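Local atomic coordinates of cytochrome C554 (Nitrosomonas europaea, PDB entry 1FT5), a protein that carries electrons through its four haems in ammonia oxidation, accepting them directly from hydroxylamine oxidoreductase. Residues P4-G7 with R8-S12. Residues are numbered along the deposited sequence; the frame is centred on the assembly and turned at random.
Sequences PFEG and RKKCS. With HEM (protoporphyrin IX containing Fe), chain E; PO4 (phosphate ion), chain C.
Gly7 and Cys11 meet where the extended N-terminal loop turns into the first haem-binding helix, the carbonyl O of Gly7 lying 4.0 Å from Cys11 SG. That sulfur is bonded to haem carbon CAB at 1.8 Å, the first thioether of the CXXCH motif; SG lies beside the backbone N (chi1 -42°), roughly anti to the carbonyl carbon, which aims it at the porphyrin rim. Beside it the Lys10 chain, bent at its last two torsions, brings NZ back to 4.3 Å from Glu6 OE1, a loose approach of opposite charges; the Glu6 carboxylate is held more firmly by salt bridges to Arg96 and Arg99. The backbone angles at Gly7 would drive a beta carbon into the preceding carbonyl. One turn of helix, closed by Ser12 N to Arg8 O at 2.9 Å, sets Arg8 and Ser12 around a phosphate, probably from the crystallisation liquor. The guanidinium meets it edge-on, Arg8 NE bonding to phosphate O3 at 2.9 Å (156°). Arg8 NH2 gives a straighter bond to O1, also 2.9 Å (166°). Ser12 OG donates to O3 at 2.5 Å, so that oxygen is shared with Arg8 NE. A leucine in place of Arg8 would probably leave the phosphate without its charged partner and the carbonyl of Pro81 without the NH1 donor. Outward, Glu89 of helix 88-92 accepts from the backbone N of Glu6 and Gly7, and helix 16-22 touches Arg8 through Trp22.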
ATOM      1  N   PRO A   4      14.427   4.910  -1.142  1.00 15.01           N
ATOM      2  CA  PRO A   4      14.409   3.537  -0.670  1.00 14.41           C
ATOM      3  C   PRO A   4      13.201   3.253   0.225  1.00 17.40           C
ATOM      4  O   PRO A   4      12.691   4.119   0.922  1.00 19.18           O
ATOM      5  CB  PRO A   4      15.676   3.395   0.148  1.00 18.77           C
ATOM      6  CG  PRO A   4      16.469   4.674  -0.110  1.00 20.44           C
ATOM      7  CD  PRO A   4      15.502   5.702  -0.505  1.00 19.88           C
ATOM      8  N   PHE A   5      12.758   2.030   0.224  1.00 16.29           N
ATOM      9  CA  PHE A   5      11.736   1.583   1.160  1.00 15.13           C
ATOM     10  C   PHE A   5      12.402   1.338   2.513  1.00 17.63           C
ATOM     11  O   PHE A   5      13.632   1.036   2.575  1.00 19.60           O
ATOM     12  CB  PHE A   5      11.205   0.226   0.740  1.00 14.48           C
ATOM     13  CG  PHE A   5      10.216   0.299  -0.381  1.00 13.41           C
ATOM     14  CD1 PHE A   5       8.836   0.279  -0.088  1.00 13.58           C
ATOM     15  CD2 PHE A   5      10.633   0.427  -1.698  1.00 19.58           C
ATOM     16  CE1 PHE A   5       7.883   0.403  -1.165  1.00 17.85           C
ATOM     17  CE2 PHE A   5       9.713   0.550  -2.732  1.00 16.78           C
ATOM     18  CZ  PHE A   5       8.349   0.548  -2.473  1.00 15.68           C
ATOM     19  N   GLU A   6      11.625   1.397   3.594  1.00 17.08           N
ATOM     20  CA  GLU A   6      12.162   1.056   4.902  1.00 17.91           C
ATOM     21  C   GLU A   6      11.258   0.135   5.728  1.00 20.15           C
ATOM     22  O   GLU A   6      11.712  -0.455   6.716  1.00 27.86           O
ATOM     23  CB  GLU A   6      12.440   2.272   5.770  1.00 19.63           C
ATOM     24  CG  GLU A   6      13.659   3.025   5.500  1.00 30.03           C
ATOM     25  CD  GLU A   6      13.757   4.162   6.512  1.00 34.54           C
ATOM     26  OE1 GLU A   6      14.772   4.199   7.243  1.00 35.06           O
ATOM     27  OE2 GLU A   6      12.780   4.974   6.587  1.00 35.13           O
ATOM     28  N   GLY A   7       9.984   0.003   5.357  1.00 16.85           N
ATOM     29  CA  GLY A   7       9.132  -0.824   6.190  1.00 15.87           C
ATOM     30  C   GLY A   7       8.060  -0.017   6.884  1.00 15.39           C
ATOM     31  O   GLY A   7       8.142   1.191   6.920  1.00 17.47           O
ATOM     32  N   ARG A   8       7.135  -0.719   7.525  1.00 15.67           N
ATOM     33  CA  ARG A   8       5.978  -0.021   8.113  1.00 14.86           C
ATOM     34  C   ARG A   8       6.161   0.553   9.486  1.00 18.81           C
ATOM     35  O   ARG A   8       5.368   1.395   9.896  1.00 20.46           O
ATOM     36  CB  ARG A   8       4.782  -0.980   8.281  1.00 16.88           C
ATOM     37  CG  ARG A   8       4.401  -1.819   7.110  1.00 21.39           C
ATOM     38  CD  ARG A   8       3.152  -2.631   7.494  1.00 19.97           C
ATOM     39  NE  ARG A   8       3.277  -3.486   8.672  1.00 19.49           N
ATOM     40  CZ  ARG A   8       3.810  -4.723   8.634  1.00 20.93           C
ATOM     41  NH1 ARG A   8       4.285  -5.245   7.464  1.00 17.35           N
ATOM     42  NH2 ARG A   8       3.799  -5.484   9.707  1.00 22.42           N
ATOM     43  N   LYS A   9       7.192   0.104  10.181  1.00 19.22           N
ATOM     44  CA  LYS A   9       7.323   0.441  11.604  1.00 19.08           C
ATOM     45  C   LYS A   9       7.209   1.895  11.947  1.00 20.24           C
ATOM     46  O   LYS A   9       6.358   2.255  12.769  1.00 24.80           O
ATOM     47  CB  LYS A   9       8.653  -0.073  12.140  1.00 24.22           C
ATOM     48  CG  LYS A   9       8.908   0.324  13.623  1.00 31.10           C
ATOM     49  CD  LYS A   9      10.424   0.374  13.921  1.00 35.85           C
ATOM     50  CE  LYS A   9      10.939  -1.009  14.257  1.00 37.85           C
ATOM     51  NZ  LYS A   9      12.388  -1.026  14.747  1.00 39.68           N
ATOM     52  N   LYS A  10       7.986   2.741  11.299  1.00 18.25           N
ATOM     53  CA  LYS A  10       7.885   4.146  11.737  1.00 23.26           C
ATOM     54  C   LYS A  10       6.557   4.737  11.297  1.00 24.17           C
ATOM     55  O   LYS A  10       5.953   5.535  12.032  1.00 23.88           O
ATOM     56  CB  LYS A  10       9.077   4.980  11.242  1.00 24.41           C
ATOM     57  CG  LYS A  10      10.409   4.591  11.975  1.00 30.82           C
ATOM     58  CD  LYS A  10      11.633   4.807  11.124  1.00 33.50           C
ATOM     59  CE  LYS A  10      12.694   3.718  11.427  1.00 39.94           C
ATOM     60  NZ  LYS A  10      12.497   2.515  10.540  1.00 39.31           N
ATOM     61  N   CYS A  11       6.065   4.375  10.112  1.00 18.41           N
ATOM     62  CA  CYS A  11       4.769   4.921   9.767  1.00 17.83           C
ATOM     63  C   CYS A  11       3.722   4.543  10.803  1.00 18.46           C
ATOM     64  O   CYS A  11       2.868   5.370  11.158  1.00 20.81           O
ATOM     65  CB  CYS A  11       4.255   4.354   8.409  1.00 13.79           C
ATOM     66  SG  CYS A  11       5.467   4.213   7.067  1.00 16.34           S
ATOM     67  N   SER A  12       3.723   3.289  11.250  1.00 18.91           N
ATOM     68  CA  SER A  12       2.695   2.816  12.143  1.00 15.96           C
ATOM     69  C   SER A  12       2.801   3.437  13.524  1.00 22.36           C
ATOM     70  O   SER A  12       1.790   3.570  14.201  1.00 24.09           O
ATOM     71  CB  SER A  12       2.760   1.301  12.242  1.00 19.15           C
ATOM     72  OG  SER A  12       2.484   0.726  10.919  1.00 22.88           O
TER
HETATM   73  CHA HEM E 213       0.744  12.946   7.432  1.00 18.62           C
HETATM   74  CHB HEM E 213       1.820   8.596   5.612  1.00 16.19           C
HETATM   75  CHC HEM E 213       5.563   8.283   8.712  1.00 17.77           C
HETATM   76  CHD HEM E 213       3.780  12.163  11.134  1.00 16.57           C
HETATM   77  C1A HEM E 213       0.746  11.811   6.631  1.00 16.05           C
HETATM   78  C2A HEM E 213      -0.142  11.606   5.498  1.00 16.28           C
HETATM   79  C3A HEM E 213       0.132  10.336   5.037  1.00 17.55           C
HETATM   80  C4A HEM E 213       1.194   9.832   5.833  1.00 18.27           C
HETATM   81  CMA HEM E 213      -0.513   9.580   3.859  1.00 15.65           C
HETATM   82  CAA HEM E 213      -1.137  12.591   4.956  1.00 17.44           C
HETATM   83  CBA HEM E 213      -0.472  13.576   3.988  1.00 15.29           C
HETATM   84  CGA HEM E 213      -1.441  14.470   3.251  1.00 14.85           C
HETATM   85  O1A HEM E 213      -1.979  15.435   3.935  1.00 22.61           O
HETATM   86  O2A HEM E 213      -1.690  14.297   2.024  1.00 16.62           O
HETATM   87  C1B HEM E 213       2.925   8.155   6.322  1.00 17.85           C
HETATM   88  C2B HEM E 213       3.658   6.995   5.973  1.00 15.99           C
HETATM   89  C3B HEM E 213       4.786   6.941   6.764  1.00 16.55           C
HETATM   90  C4B HEM E 213       4.699   8.078   7.651  1.00 17.28           C
HETATM   91  CMB HEM E 213       3.268   5.972   4.872  1.00 15.76           C
HETATM   92  CAB HEM E 213       5.927   5.880   6.763  1.00 16.63           C
HETATM   93  CBB HEM E 213       6.893   5.994   5.569  1.00 16.03           C
HETATM   94  C1C HEM E 213       5.349   9.275   9.662  1.00 18.56           C
HETATM   95  C2C HEM E 213       6.138   9.378  10.891  1.00 21.81           C
HETATM   96  C3C HEM E 213       5.558  10.404  11.593  1.00 19.04           C
HETATM   97  C4C HEM E 213       4.526  10.976  10.809  1.00 20.46           C
HETATM   98  CMC HEM E 213       7.320   8.476  11.321  1.00 20.81           C
HETATM   99  CAC HEM E 213       5.890  10.825  13.037  1.00 22.79           C
HETATM  100  CBC HEM E 213       7.265  11.325  13.415  1.00 22.59           C
HETATM  101  C1D HEM E 213       2.846  12.736  10.271  1.00 20.88           C
HETATM  102  C2D HEM E 213       2.191  13.969  10.510  1.00 18.90           C
HETATM  103  C3D HEM E 213       1.381  14.206   9.467  1.00 17.99           C
HETATM  104  C4D HEM E 213       1.529  13.103   8.561  1.00 16.18           C
HETATM  105  CMD HEM E 213       2.422  14.857  11.789  1.00 17.60           C
HETATM  106  CAD HEM E 213       0.388  15.325   9.406  1.00 16.30           C
HETATM  107  CBD HEM E 213      -0.923  15.020  10.084  1.00 16.31           C
HETATM  108  CGD HEM E 213      -2.034  16.073  10.037  1.00 15.59           C
HETATM  109  O1D HEM E 213      -2.844  15.995  10.988  1.00 19.54           O
HETATM  110  O2D HEM E 213      -2.105  16.850   9.089  1.00 17.72           O
HETATM  111  NA  HEM E 213       1.566  10.714   6.834  1.00 16.35           N
HETATM  112  NB  HEM E 213       3.553   8.842   7.368  1.00 13.86           N
HETATM  113  NC  HEM E 213       4.352  10.254   9.609  1.00 19.54           N
HETATM  114  ND  HEM E 213       2.434  12.236   9.041  1.00 14.43           N
HETATM  115 FE   HEM E 213       2.983  10.543   8.218  1.00 16.14          FE
HETATM  116  P   PO4 C 218       2.479  -2.572  12.151  1.00 40.02           P
HETATM  117  O1  PO4 C 218       2.547  -4.097  11.950  1.00 39.29           O
HETATM  118  O2  PO4 C 218       3.762  -2.125  12.924  1.00 36.87           O
HETATM  119  O3  PO4 C 218       2.396  -1.809  10.809  1.00 29.31           O
HETATM  120  O4  PO4 C 218       1.197  -2.231  12.950  1.00 39.43           O